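Local coordinates for nitroalkane oxidase (Podospora anserina, PDB 3MKH) that oxidises nitroalkanes, longer ones preferentially, to aldehydes or ketones with FAD and molecular oxygen, releasing nitrite and hydrogen peroxide, at the interface of chains A and B. Coordinates in Å, arbitrary orientation; residue numbers count along the deposited sequence, not the author numbering. Chains: chain A/B, Nitroalkane oxidase.

The interface of chains A and B. Residues chain A 289, 321, 325, 328; chain B 350-351, 419, 421-422, 424.
A:Lys321 and B:Trp422 run alongside each other, pointing opposite ways, and the pair shows how one long side chain can serve an interface twice, with its methylenes and with its charge. CE lies over one face of the indole, 3.8 Å from the centroid of the six-membered ring, while CD sits over the centre of the A:Phe289 ring. The chain bends at chi2 (58°) and again at chi4 (62°), and the second bend turns the ammonium away from these rings towards a group of oxygens from both chains. There NZ forms a salt bridge with B:Glu350 OE1 at 2.8 Å, on the syn side of the carboxylate but tilted out of its plane, and donates to B:Ala421 O at 3.0 Å from above the carbonyl plane. A third bond, to the anti lone pair of A:Glu325 OE2 (2.7 Å), places the ammonium between two carboxylates whose mutual repulsion it probably eases. B:Tyr419 OH donates a hydrogen bond to the syn lone pair of B:Glu350 OE2, which probably helps fix the carboxylate, and A:Arg328 NH1 forms a salt bridge with A:Glu325 OE1. B:Trp422 also meets A:Phe289 edge-to-face, with planes 71° apart, and its CZ3 packs against A:Glu325 OE2 at 3.4 Å. A water links that oxygen to B:Ser424 OG, while B:Leu351 CD2 touches A:Glu325 CG. Within the homotetramer, this patch, centred about 19 Å from the active-site B:Asp399, joins helices 262-298 and 311-340 of chain A to helix 345-374 and the C-terminal tail of chain B; two-fold symmetry repeats it with the chains exchanged.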
loop_
_atom_site.group_PDB
_atom_site.type_symbol
_atom_site.label_atom_id
_atom_site.label_comp_id
_atom_site.label_asym_id
_atom_site.label_seq_id
_atom_site.Cartn_x
_atom_site.Cartn_y
_atom_site.Cartn_z
ATOM N N PHE A 289 -17.591 7.517 -2.902
ATOM C CA PHE A 289 -17.179 8.918 -2.838
ATOM C C PHE A 289 -18.385 9.833 -2.604
ATOM O O PHE A 289 -18.356 10.696 -1.731
ATOM C CB PHE A 289 -16.453 9.337 -4.117
ATOM C CG PHE A 289 -16.075 10.788 -4.132
ATOM C CD1 PHE A 289 -14.857 11.209 -3.608
ATOM C CD2 PHE A 289 -16.947 11.737 -4.638
ATOM C CE1 PHE A 289 -14.509 12.561 -3.607
ATOM C CE2 PHE A 289 -16.616 13.081 -4.640
ATOM C CZ PHE A 289 -15.389 13.495 -4.122
ATOM N N LYS A 321 -11.184 10.052 -4.828
ATOM C CA LYS A 321 -11.522 10.728 -6.092
ATOM C C LYS A 321 -10.441 10.496 -7.160
ATOM O O LYS A 321 -10.728 10.202 -8.324
ATOM C CB LYS A 321 -11.728 12.229 -5.858
ATOM C CG LYS A 321 -12.297 13.000 -7.061
ATOM C CD LYS A 321 -13.628 12.443 -7.500
ATOM C CE LYS A 321 -14.462 13.495 -8.221
ATOM N NZ LYS A 321 -13.816 13.983 -9.480
ATOM N N GLU A 325 -10.931 8.531 -10.826
ATOM C CA GLU A 325 -10.664 9.140 -12.132
ATOM C C GLU A 325 -9.683 8.284 -12.938
ATOM O O GLU A 325 -9.898 8.041 -14.121
ATOM C CB GLU A 325 -10.183 10.594 -11.978
ATOM C CG GLU A 325 -11.221 11.518 -11.301
ATOM C CD GLU A 325 -12.499 11.679 -12.129
ATOM O OE1 GLU A 325 -12.573 11.115 -13.234
ATOM O OE2 GLU A 325 -13.419 12.395 -11.689
ATOM N N ARG A 328 -11.696 5.080 -14.183
ATOM C CA ARG A 328 -12.588 5.315 -15.331
ATOM C C ARG A 328 -11.785 5.522 -16.616
ATOM O O ARG A 328 -12.122 4.974 -17.655
ATOM C CB ARG A 328 -13.548 6.503 -15.124
ATOM C CG ARG A 328 -14.622 6.555 -16.210
ATOM C CD ARG A 328 -15.506 7.801 -16.124
ATOM N NE ARG A 328 -16.298 7.818 -14.903
ATOM C CZ ARG A 328 -16.066 8.623 -13.872
ATOM N NH1 ARG A 328 -15.047 9.486 -13.906
ATOM N NH2 ARG A 328 -16.850 8.561 -12.800
ATOM N N GLU B 350 -8.904 20.006 -10.845
ATOM C CA GLU B 350 -8.937 18.872 -9.929
ATOM C C GLU B 350 -8.314 17.691 -10.642
ATOM O O GLU B 350 -7.561 16.913 -10.048
ATOM C CB GLU B 350 -10.359 18.529 -9.480
ATOM C CG GLU B 350 -10.387 17.405 -8.431
ATOM C CD GLU B 350 -11.757 16.759 -8.265
ATOM O OE1 GLU B 350 -12.344 16.322 -9.278
ATOM O OE2 GLU B 350 -12.236 16.658 -7.116
ATOM N N LEU B 351 -8.613 17.573 -11.933
ATOM C CA LEU B 351 -8.055 16.491 -12.739
ATOM C C LEU B 351 -6.550 16.655 -12.947
ATOM O O LEU B 351 -5.792 15.684 -12.872
ATOM C CB LEU B 351 -8.791 16.362 -14.081
ATOM C CG LEU B 351 -10.243 15.881 -13.976
ATOM C CD1 LEU B 351 -10.858 15.702 -15.350
ATOM C CD2 LEU B 351 -10.329 14.573 -13.180
ATOM N N TYR B 419 -18.829 22.866 -5.983
ATOM C CA TYR B 419 -18.160 21.618 -6.353
ATOM C C TYR B 419 -19.174 20.647 -6.954
ATOM O O TYR B 419 -20.256 20.436 -6.391
ATOM C CB TYR B 419 -17.473 20.991 -5.129
ATOM C CG TYR B 419 -16.696 19.724 -5.436
ATOM C CD1 TYR B 419 -15.513 19.767 -6.169
ATOM C CD2 TYR B 419 -17.141 18.489 -4.981
ATOM C CE1 TYR B 419 -14.802 18.612 -6.459
ATOM C CE2 TYR B 419 -16.435 17.322 -5.260
ATOM C CZ TYR B 419 -15.262 17.390 -5.987
ATOM O OH TYR B 419 -14.565 16.231 -6.260
ATOM N N ALA B 421 -18.860 16.927 -8.413
ATOM C CA ALA B 421 -17.842 15.872 -8.492
ATOM C C ALA B 421 -17.504 15.367 -9.894
ATOM O O ALA B 421 -16.332 15.347 -10.280
ATOM C CB ALA B 421 -18.220 14.703 -7.581
ATOM N N TRP B 422 -18.509 14.947 -10.656
ATOM C CA TRP B 422 -18.224 14.249 -11.906
ATOM C C TRP B 422 -18.431 15.116 -13.154
ATOM O O TRP B 422 -18.435 14.605 -14.278
ATOM C CB TRP B 422 -19.041 12.953 -11.983
ATOM C CG TRP B 422 -18.966 12.235 -10.684
ATOM C CD1 TRP B 422 -19.937 12.163 -9.722
ATOM C CD2 TRP B 422 -17.822 11.560 -10.154
ATOM N NE1 TRP B 422 -19.481 11.439 -8.643
ATOM C CE2 TRP B 422 -18.186 11.059 -8.880
ATOM C CE3 TRP B 422 -16.535 11.294 -10.648
ATOM C CZ2 TRP B 422 -17.302 10.325 -8.088
ATOM C CZ3 TRP B 422 -15.660 10.561 -9.864
ATOM C CH2 TRP B 422 -16.047 10.088 -8.592
ATOM N N SER B 424 -16.510 17.034 -14.690
ATOM C CA SER B 424 -15.385 16.994 -15.613
ATOM C C SER B 424 -15.443 15.779 -16.546
ATOM O O SER B 424 -14.614 15.642 -17.447
ATOM C CB SER B 424 -14.062 17.013 -14.848
ATOM O OG SER B 424 -14.024 15.988 -13.865
HETATM O O HOH W 1 -15.130 13.432 -13.532
#